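Local coordinates for small heat shock protein hsp20 family (Sulfolobus solfataricus, PDB 4RZK) that probably binds unfolding proteins as a stress-response chaperone, and is represented by its alpha-crystallin domain, which forms a dimer, at residues Arg7-Asp12 / Arg54-Glu59; Ile20-Glu25 / Ile60-Glu65; Pro27-Glu32 / Ile47-Glu52. One frame throughout, in Å; residues are numbered along the deposited sequence.

The three contacts lie in the alpha-crystallin beta sandwich. Contact 1 pairs the start of strand 6-16 with strand 55-61, so that the chain passes from one layer to the other; contact 2 packs the interior faces of the layers, and contact 3 lays a loop across the end of strand 44-50. Contacts 1 and 2 have centres about 13 Å apart and meet where Asp12 N lies 2.9 Å from Val23 O. Contacts 1 and 3, with centres about 10 Å apart, are joined by a probable hydrogen bond of Tyr56 OH to Pro27 O, modelled too short. Contacts 2 and 3, centres about 19 Å apart, share the touch of Ile47 on Ile60. Contacts 1 and 3 also reach the second subunit.

Contact 1. Residues Arg7-Asp12 / Arg54-Glu59; sequences REPLAD and RQYYKE
Arg7 and Tyr56 form a parallel beta bridge, with Arg7 N bonded to Gln55 O (2.9 Å) and Tyr57 N to Arg7 O (3.2 Å). Their side chains run the same way on one face of the sheet. Arg7 has CG beside its backbone N (chi1 -75°) and bends at chi3, and Tyr56 CE1 lies 4.1 Å above the centre of the Arg7 guanidinium, the two planes inclined by 50°. Arg7 NH1 also lies 3.5 Å from Arg54 CD, which is oblique to the guanidinium plane. The two arginine tips carry like charge, and both form salt bridges to Glu25 of the second subunit, which probably offsets their repulsion. Lys58 sends CG anti to its backbone N and then turns at chi2 (86°), laying CD 3.5 Å from Glu8 CG; its NZ makes a weak salt bridge to Glu8 OE1 (3.4 Å). Nearer the backbone of Lys58, Pro9 CG packs against CB (3.4 Å), while Ala11 CB faces Lys58 CE. Strand 55-61 is bonded on its far edge to strand 44-50, through Tyr56 with Ala49 and Lys58 with Ile47, whereas strand 6-16 moves on to pair with strand 19-25 through Leu10 and Asp12.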
loop_
_atom_site.group_PDB
_atom_site.type_symbol
_atom_site.label_atom_id
_atom_site.label_comp_id
_atom_site.label_asym_id
_atom_site.label_seq_id
_atom_site.Cartn_x
_atom_site.Cartn_y
_atom_site.Cartn_z
ATOM N N ARG A 7 -10.959 -6.693 1.829
ATOM C CA ARG A 7 -10.584 -5.559 2.655
ATOM C C ARG A 7 -11.033 -4.269 2.019
ATOM O O ARG A 7 -11.161 -4.188 0.822
ATOM C CB ARG A 7 -9.070 -5.514 2.829
ATOM C CG ARG A 7 -8.508 -6.534 3.791
ATOM C CD ARG A 7 -7.032 -6.713 3.553
ATOM N NE ARG A 7 -6.302 -5.485 3.803
ATOM C CZ ARG A 7 -4.991 -5.374 3.697
ATOM N NH1 ARG A 7 -4.276 -6.420 3.361
ATOM N NH2 ARG A 7 -4.404 -4.226 3.934
ATOM N N GLU A 8 -11.236 -3.247 2.823
ATOM C CA GLU A 8 -11.606 -1.967 2.281
ATOM C C GLU A 8 -10.383 -1.092 2.290
ATOM O O GLU A 8 -9.812 -0.829 3.325
ATOM C CB GLU A 8 -12.696 -1.352 3.128
ATOM C CG GLU A 8 -13.053 0.058 2.749
ATOM C CD GLU A 8 -14.306 0.512 3.438
ATOM O OE1 GLU A 8 -14.238 1.412 4.281
ATOM O OE2 GLU A 8 -15.361 -0.052 3.144
ATOM N N PRO A 9 -9.994 -0.646 1.110
ATOM C CA PRO A 9 -8.761 0.098 0.907
ATOM C C PRO A 9 -8.808 1.484 1.491
ATOM O O PRO A 9 -9.868 2.067 1.565
ATOM C CB PRO A 9 -8.663 0.186 -0.613
ATOM C CG PRO A 9 -10.029 -0.076 -1.114
ATOM C CD PRO A 9 -10.600 -1.052 -0.159
ATOM N N LEU A 10 -7.666 2.007 1.908
ATOM C CA LEU A 10 -7.618 3.380 2.330
ATOM C C LEU A 10 -7.817 4.219 1.095
ATOM O O LEU A 10 -7.140 4.036 0.105
ATOM C CB LEU A 10 -6.264 3.698 2.934
ATOM C CG LEU A 10 -5.782 2.903 4.139
ATOM C CD1 LEU A 10 -4.462 3.469 4.605
ATOM C CD2 LEU A 10 -6.786 2.939 5.271
ATOM N N ALA A 11 -8.745 5.156 1.168
ATOM C CA ALA A 11 -9.074 5.985 0.035
ATOM C C ALA A 11 -9.258 7.419 0.463
ATOM O O ALA A 11 -9.847 7.685 1.489
ATOM C CB ALA A 11 -10.336 5.474 -0.621
ATOM N N ASP A 12 -8.764 8.349 -0.331
ATOM C CA ASP A 12 -9.032 9.743 -0.084
ATOM C C ASP A 12 -9.564 10.368 -1.342
ATOM O O ASP A 12 -8.962 10.250 -2.384
ATOM C CB ASP A 12 -7.765 10.456 0.343
ATOM C CG ASP A 12 -8.043 11.789 0.966
ATOM O OD1 ASP A 12 -7.153 12.653 0.927
ATOM O OD2 ASP A 12 -9.151 11.975 1.494
ATOM N N ARG A 54 -4.068 -10.770 -1.474
ATOM C CA ARG A 54 -4.905 -9.668 -1.029
ATOM C C ARG A 54 -6.035 -9.316 -1.980
ATOM O O ARG A 54 -5.832 -9.254 -3.173
ATOM C CB ARG A 54 -4.033 -8.448 -0.756
ATOM C CG ARG A 54 -3.465 -8.442 0.645
ATOM C CD ARG A 54 -2.259 -7.550 0.770
ATOM N NE ARG A 54 -1.028 -8.285 0.559
ATOM C CZ ARG A 54 -0.180 -8.591 1.522
ATOM N NH1 ARG A 54 0.916 -9.265 1.250
ATOM N NH2 ARG A 54 -0.437 -8.225 2.758
ATOM N N GLN A 55 -7.227 -9.092 -1.446
ATOM C CA GLN A 55 -8.345 -8.654 -2.266
ATOM C C GLN A 55 -9.067 -7.426 -1.695
ATOM O O GLN A 55 -9.339 -7.381 -0.518
ATOM C CB GLN A 55 -9.304 -9.820 -2.536
ATOM C CG GLN A 55 -9.549 -10.770 -1.372
ATOM C CD GLN A 55 -8.445 -11.776 -1.166
ATOM O OE1 GLN A 55 -8.017 -12.440 -2.091
ATOM N NE2 GLN A 55 -7.984 -11.891 0.060
ATOM N N TYR A 56 -9.348 -6.432 -2.529
ATOM C CA TYR A 56 -9.987 -5.208 -2.068
ATOM C C TYR A 56 -11.222 -4.864 -2.867
ATOM O O TYR A 56 -11.271 -5.093 -4.053
ATOM C CB TYR A 56 -9.048 -4.012 -2.167
ATOM C CG TYR A 56 -7.645 -4.192 -1.659
ATOM C CD1 TYR A 56 -7.252 -3.632 -0.467
ATOM C CD2 TYR A 56 -6.705 -4.871 -2.394
ATOM C CE1 TYR A 56 -5.966 -3.773 -0.007
ATOM C CE2 TYR A 56 -5.420 -5.012 -1.940
ATOM C CZ TYR A 56 -5.061 -4.461 -0.745
ATOM O OH TYR A 56 -3.780 -4.594 -0.285
ATOM N N TYR A 57 -12.215 -4.311 -2.189
ATOM C CA TYR A 57 -13.354 -3.685 -2.828
ATOM C C TYR A 57 -13.688 -2.403 -2.101
ATOM O O TYR A 57 -13.737 -2.382 -0.892
ATOM C CB TYR A 57 -14.550 -4.630 -2.827
ATOM C CG TYR A 57 -15.830 -4.046 -3.350
ATOM C CD1 TYR A 57 -16.220 -4.238 -4.660
ATOM C CD2 TYR A 57 -16.663 -3.322 -2.530
ATOM C CE1 TYR A 57 -17.401 -3.710 -5.137
ATOM C CE2 TYR A 57 -17.837 -2.791 -3.000
ATOM C CZ TYR A 57 -18.198 -2.990 -4.301
ATOM O OH TYR A 57 -19.366 -2.456 -4.752
ATOM N N LYS A 58 -13.915 -1.329 -2.838
ATOM C CA LYS A 58 -14.363 -0.088 -2.234
ATOM C C LYS A 58 -15.386 0.600 -3.105
ATOM O O LYS A 58 -15.312 0.539 -4.312
ATOM C CB LYS A 58 -13.191 0.851 -1.998
ATOM C CG LYS A 58 -13.590 2.211 -1.474
ATOM C CD LYS A 58 -13.727 2.204 0.031
ATOM C CE LYS A 58 -13.320 3.531 0.631
ATOM N NZ LYS A 58 -14.085 3.828 1.861
ATOM N N GLU A 59 -16.345 1.263 -2.486
ATOM C CA GLU A 59 -17.267 2.083 -3.234
ATOM C C GLU A 59 -17.334 3.458 -2.616
ATOM O O GLU A 59 -17.405 3.599 -1.408
ATOM C CB GLU A 59 -18.628 1.417 -3.363
ATOM C CG GLU A 59 -19.674 1.831 -2.357
ATOM C CD GLU A 59 -20.923 0.993 -2.489
ATOM O OE1 GLU A 59 -21.854 1.177 -1.690
ATOM O OE2 GLU A 59 -20.963 0.144 -3.396
#

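Contact 2. Residues Ile20-Glu25 / Ile60-Glu65; sequences IKVVAE and IDLPAE
Val22 holds CG1 anti to its backbone N (chi1 176°) and CG2 beside it, and this spread gives each methyl its own partner on the facing segment: CG1 meets Ile60, CG2 meets Leu62. Ile20 keeps CG1 beside its backbone N and extends at chi2 (-170°), which carries CD1 on to Pro63. The arrangement is the face-to-face packing of an immunoglobulin-like beta sandwich, the fold of the alpha-crystallin domain. Strand 19-25 belongs to one layer, the end of strand 55-61 and the turn after it to the other. No hydrogen bond joins the two segments, and the nearest CA atoms, those of Ile20 and Leu62, are 8.4 Å apart, a gap filled by hydrocarbon. Val22 and Ile60 meet tip to tip, CG1 to CD1 at 4.2 Å, whereas Val22 and Leu62 cross at about a right angle, with CG2 of the valine 4.1 Å from CD2 of the leucine. Leu62 CD2 also comes within 4.3 Å of Ile20 CG2, so this one methyl lies near both Ile20 and Val22. Around the contact Leu45 covers Val22, Leu84 touches Leu62, and Ile47 packs on both Ile60 and Ala24, continuing the buried apolar interior. Toward the exposed Pro63, the buried Ile20 and the proline reach tip to tip, Ile20 CD1 3.6 Å from Pro63 CG.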
loop_
_atom_site.group_PDB
_atom_site.type_symbol
_atom_site.label_atom_id
_atom_site.label_comp_id
_atom_site.label_asym_id
_atom_site.label_seq_id
_atom_site.Cartn_x
_atom_site.Cartn_y
_atom_site.Cartn_z
ATOM N N ILE A 20 -12.178 15.656 -10.218
ATOM C CA ILE A 20 -12.198 15.015 -8.921
ATOM C C ILE A 20 -11.125 13.944 -8.948
ATOM O O ILE A 20 -11.075 13.138 -9.856
ATOM C CB ILE A 20 -13.533 14.330 -8.629
ATOM C CG1 ILE A 20 -14.585 15.349 -8.229
ATOM C CG2 ILE A 20 -13.365 13.337 -7.501
ATOM C CD1 ILE A 20 -15.846 14.716 -7.698
ATOM N N LYS A 21 -10.260 13.933 -7.956
ATOM C CA LYS A 21 -9.198 12.964 -7.946
ATOM C C LYS A 21 -9.480 12.008 -6.830
ATOM O O LYS A 21 -9.685 12.423 -5.706
ATOM C CB LYS A 21 -7.833 13.629 -7.770
ATOM C CG LYS A 21 -7.387 14.458 -8.964
ATOM C CD LYS A 21 -6.037 15.108 -8.713
ATOM C CE LYS A 21 -5.582 15.918 -9.915
ATOM N NZ LYS A 21 -4.271 16.581 -9.674
ATOM N N VAL A 22 -9.444 10.715 -7.114
ATOM C CA VAL A 22 -9.624 9.714 -6.073
ATOM C C VAL A 22 -8.371 8.882 -5.896
ATOM O O VAL A 22 -7.828 8.375 -6.851
ATOM C CB VAL A 22 -10.810 8.793 -6.364
ATOM C CG1 VAL A 22 -10.894 7.703 -5.315
ATOM C CG2 VAL A 22 -12.093 9.591 -6.393
ATOM N N VAL A 23 -7.918 8.748 -4.662
ATOM C CA VAL A 23 -6.700 8.017 -4.376
ATOM C C VAL A 23 -6.975 6.793 -3.526
ATOM O O VAL A 23 -7.613 6.889 -2.503
ATOM C CB VAL A 23 -5.700 8.899 -3.634
ATOM C CG1 VAL A 23 -4.568 8.067 -3.085
ATOM C CG2 VAL A 23 -5.173 9.976 -4.550
ATOM N N ALA A 24 -6.487 5.644 -3.969
ATOM C CA ALA A 24 -6.684 4.397 -3.261
ATOM C C ALA A 24 -5.412 3.606 -3.069
ATOM O O ALA A 24 -4.643 3.446 -3.990
ATOM C CB ALA A 24 -7.715 3.548 -3.990
ATOM N N GLU A 25 -5.234 3.062 -1.881
ATOM C CA GLU A 25 -4.108 2.209 -1.639
ATOM C C GLU A 25 -4.554 0.795 -1.708
ATOM O O GLU A 25 -5.380 0.352 -0.941
ATOM C CB GLU A 25 -3.597 2.424 -0.257
ATOM C CG GLU A 25 -3.199 3.828 0.029
ATOM C CD GLU A 25 -2.367 3.863 1.257
ATOM O OE1 GLU A 25 -2.293 2.845 1.949
ATOM O OE2 GLU A 25 -1.761 4.904 1.529
ATOM N N ILE A 60 -17.263 4.474 -3.458
ATOM C CA ILE A 60 -17.191 5.838 -3.001
ATOM C C ILE A 60 -18.326 6.656 -3.540
ATOM O O ILE A 60 -18.604 6.619 -4.724
ATOM C CB ILE A 60 -15.921 6.516 -3.499
ATOM C CG1 ILE A 60 -14.704 6.007 -2.738
ATOM C CG2 ILE A 60 -16.056 8.015 -3.356
ATOM C CD1 ILE A 60 -13.756 5.216 -3.600
ATOM N N ASP A 61 -18.963 7.422 -2.672
ATOM C CA ASP A 61 -19.985 8.337 -3.109
ATOM C C ASP A 61 -19.286 9.634 -3.407
ATOM O O ASP A 61 -18.691 10.236 -2.539
ATOM C CB ASP A 61 -21.010 8.550 -2.004
ATOM C CG ASP A 61 -21.604 7.257 -1.509
ATOM O OD1 ASP A 61 -22.494 6.712 -2.183
ATOM O OD2 ASP A 61 -21.182 6.780 -0.443
ATOM N N LEU A 62 -19.363 10.057 -4.653
ATOM C CA LEU A 62 -18.704 11.261 -5.107
ATOM C C LEU A 62 -19.448 12.534 -4.750
ATOM O O LEU A 62 -20.660 12.544 -4.669
ATOM C CB LEU A 62 -18.465 11.174 -6.604
ATOM C CG LEU A 62 -17.623 9.975 -7.016
ATOM C CD1 LEU A 62 -17.780 9.685 -8.493
ATOM C CD2 LEU A 62 -16.170 10.213 -6.669
ATOM N N PRO A 63 -18.705 13.610 -4.552
ATOM C CA PRO A 63 -19.282 14.920 -4.264
ATOM C C PRO A 63 -20.126 15.431 -5.416
ATOM O O PRO A 63 -21.101 16.118 -5.178
ATOM C CB PRO A 63 -18.061 15.812 -4.048
ATOM C CG PRO A 63 -16.864 14.950 -4.257
ATOM C CD PRO A 63 -17.314 13.538 -4.107
ATOM N N ALA A 64 -19.764 15.087 -6.643
ATOM C CA ALA A 64 -20.534 15.513 -7.801
ATOM C C ALA A 64 -20.623 14.429 -8.853
ATOM O O ALA A 64 -19.761 13.574 -8.937
ATOM C CB ALA A 64 -19.930 16.765 -8.399
ATOM N N GLU A 65 -21.652 14.485 -9.682
ATOM C CA GLU A 65 -21.806 13.502 -10.734
ATOM C C GLU A 65 -20.620 13.630 -11.663
ATOM O O GLU A 65 -20.100 14.709 -11.852
ATOM C CB GLU A 65 -23.109 13.729 -11.498
ATOM C CG GLU A 65 -24.369 13.554 -10.668
ATOM C CD GLU A 65 -25.579 13.190 -11.512
ATOM O OE1 GLU A 65 -25.513 13.337 -12.748
ATOM O OE2 GLU A 65 -26.602 12.753 -10.943
#

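Contact 3. Residues Pro27-Glu32 / Ile47-Glu52; sequences PGVNKE and ITAKSE
Val29 and Ser51 bring the loop 27-32 closest to the end of strand 44-50, their CA atoms 5.3 Å apart, and no hydrogen bond passes between the segments. Just before Val29, Gly28 takes a positive phi of 113°, where a CB would collide with the carbonyl oxygen of Pro27. Val29 points at the strand with both methyls in use: CG1, anti to the backbone N (chi1 172°), lies 4.0 Å from Ala49 CB and 3.8 Å from Lys50 O, while CG2 rests 3.6 Å from Ser51 CB. An alanine here would probably open a gap over Ala49 and Ser51, whose CB atoms would lose the two methyls that cover them. Ser51 OG is 3.7 Å from Gly28 O, too far for a bond, and takes a weak hydrogen bond from Arg54 N. Tyr56 of strand 55-61 and Ile34 of strand 34-39 also touch the buried Val29. On the dimer side, Pro27 packs on Pro27 of the second subunit and the Gly28 backbone hydrogen-bonds to that subunit. Between these two segments the contact is therefore mainly apolar packing by Val29, while Gly28 has backbone bonds to the partner chain.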
loop_
_atom_site.group_PDB
_atom_site.type_symbol
_atom_site.label_atom_id
_atom_site.label_comp_id
_atom_site.label_asym_id
_atom_site.label_seq_id
_atom_site.Cartn_x
_atom_site.Cartn_y
_atom_site.Cartn_z
ATOM N N PRO A 27 -2.153 -2.183 -1.993
ATOM C CA PRO A 27 -0.890 -2.872 -2.239
ATOM C C PRO A 27 -1.029 -4.394 -2.248
ATOM O O PRO A 27 -1.892 -4.950 -1.570
ATOM C CB PRO A 27 -0.013 -2.403 -1.085
ATOM C CG PRO A 27 -0.967 -2.099 0.006
ATOM C CD PRO A 27 -2.208 -1.588 -0.644
ATOM N N GLY A 28 -0.164 -5.038 -3.028
ATOM C CA GLY A 28 -0.157 -6.468 -3.175
ATOM C C GLY A 28 -0.566 -6.805 -4.579
ATOM O O GLY A 28 -0.138 -7.797 -5.153
ATOM N N VAL A 29 -1.378 -5.937 -5.147
ATOM C CA VAL A 29 -2.096 -6.240 -6.359
ATOM C C VAL A 29 -1.414 -5.656 -7.585
ATOM O O VAL A 29 -0.923 -4.544 -7.540
ATOM C CB VAL A 29 -3.536 -5.722 -6.235
ATOM C CG1 VAL A 29 -4.258 -5.828 -7.533
ATOM C CG2 VAL A 29 -4.264 -6.497 -5.158
ATOM N N ASN A 30 -1.357 -6.420 -8.668
ATOM C CA ASN A 30 -0.808 -5.921 -9.923
ATOM C C ASN A 30 -1.845 -5.054 -10.619
ATOM O O ASN A 30 -3.035 -5.178 -10.336
ATOM C CB ASN A 30 -0.379 -7.065 -10.843
ATOM C CG ASN A 30 0.774 -7.863 -10.291
ATOM O OD1 ASN A 30 1.890 -7.377 -10.233
ATOM N ND2 ASN A 30 0.513 -9.104 -9.899
ATOM N N LYS A 31 -1.418 -4.195 -11.541
ATOM C CA LYS A 31 -2.333 -3.205 -12.097
ATOM C C LYS A 31 -3.454 -3.823 -12.960
ATOM O O LYS A 31 -4.594 -3.328 -12.957
ATOM C CB LYS A 31 -1.557 -2.142 -12.897
ATOM C CG LYS A 31 -0.962 -2.605 -14.216
ATOM C CD LYS A 31 -0.578 -1.402 -15.060
ATOM C CE LYS A 31 0.030 -1.794 -16.397
ATOM N NZ LYS A 31 0.238 -0.576 -17.235
ATOM N N GLU A 32 -3.155 -4.902 -13.674
ATOM C CA GLU A 32 -4.172 -5.560 -14.493
ATOM C C GLU A 32 -5.238 -6.223 -13.625
ATOM O O GLU A 32 -6.342 -6.496 -14.090
ATOM C CB GLU A 32 -3.554 -6.597 -15.439
ATOM C CG GLU A 32 -2.252 -7.203 -14.988
ATOM C CD GLU A 32 -1.102 -6.224 -15.115
ATOM O OE1 GLU A 32 -0.751 -5.846 -16.262
ATOM O OE2 GLU A 32 -0.572 -5.803 -14.061
ATOM N N ILE A 47 -14.259 0.502 -6.999
ATOM C CA ILE A 47 -12.928 -0.055 -7.226
ATOM C C ILE A 47 -12.767 -1.496 -6.754
ATOM O O ILE A 47 -13.048 -1.815 -5.616
ATOM C CB ILE A 47 -11.862 0.777 -6.504
ATOM C CG1 ILE A 47 -11.785 2.178 -7.074
ATOM C CG2 ILE A 47 -10.511 0.114 -6.611
ATOM C CD1 ILE A 47 -11.226 3.174 -6.098
ATOM N N THR A 48 -12.290 -2.357 -7.642
ATOM C CA THR A 48 -12.071 -3.756 -7.330
ATOM C C THR A 48 -10.638 -4.162 -7.589
ATOM O O THR A 48 -10.164 -4.015 -8.691
ATOM C CB THR A 48 -12.912 -4.626 -8.255
ATOM O OG1 THR A 48 -14.203 -4.818 -7.689
ATOM C CG2 THR A 48 -12.262 -5.951 -8.431
ATOM N N ALA A 49 -9.961 -4.705 -6.591
ATOM C CA ALA A 49 -8.605 -5.195 -6.775
ATOM C C ALA A 49 -8.441 -6.612 -6.273
ATOM O O ALA A 49 -8.798 -6.910 -5.156
ATOM C CB ALA A 49 -7.625 -4.279 -6.080
ATOM N N LYS A 50 -7.906 -7.490 -7.109
ATOM C CA LYS A 50 -7.753 -8.897 -6.754
ATOM C C LYS A 50 -6.362 -9.476 -6.981
ATOM O O LYS A 50 -5.761 -9.291 -8.018
ATOM C CB LYS A 50 -8.768 -9.741 -7.514
ATOM C CG LYS A 50 -9.769 -10.451 -6.632
ATOM C CD LYS A 50 -11.165 -10.316 -7.203
ATOM C CE LYS A 50 -12.157 -9.921 -6.130
ATOM N NZ LYS A 50 -12.506 -11.083 -5.273
ATOM N N SER A 51 -5.867 -10.203 -6.002
ATOM C CA SER A 51 -4.606 -10.897 -6.124
ATOM C C SER A 51 -4.706 -12.039 -5.142
ATOM O O SER A 51 -5.585 -12.031 -4.307
ATOM C CB SER A 51 -3.443 -9.970 -5.807
ATOM O OG SER A 51 -2.812 -10.335 -4.608
ATOM N N GLU A 52 -3.858 -13.046 -5.249
ATOM C CA GLU A 52 -4.051 -14.210 -4.408
ATOM C C GLU A 52 -3.940 -13.894 -2.936
ATOM O O GLU A 52 -4.756 -14.312 -2.137
ATOM C CB GLU A 52 -2.985 -15.244 -4.727
ATOM C CG GLU A 52 -3.336 -16.188 -5.852
ATOM C CD GLU A 52 -2.402 -17.365 -5.900
ATOM O OE1 GLU A 52 -2.605 -18.304 -5.114
ATOM O OE2 GLU A 52 -1.463 -17.343 -6.711
#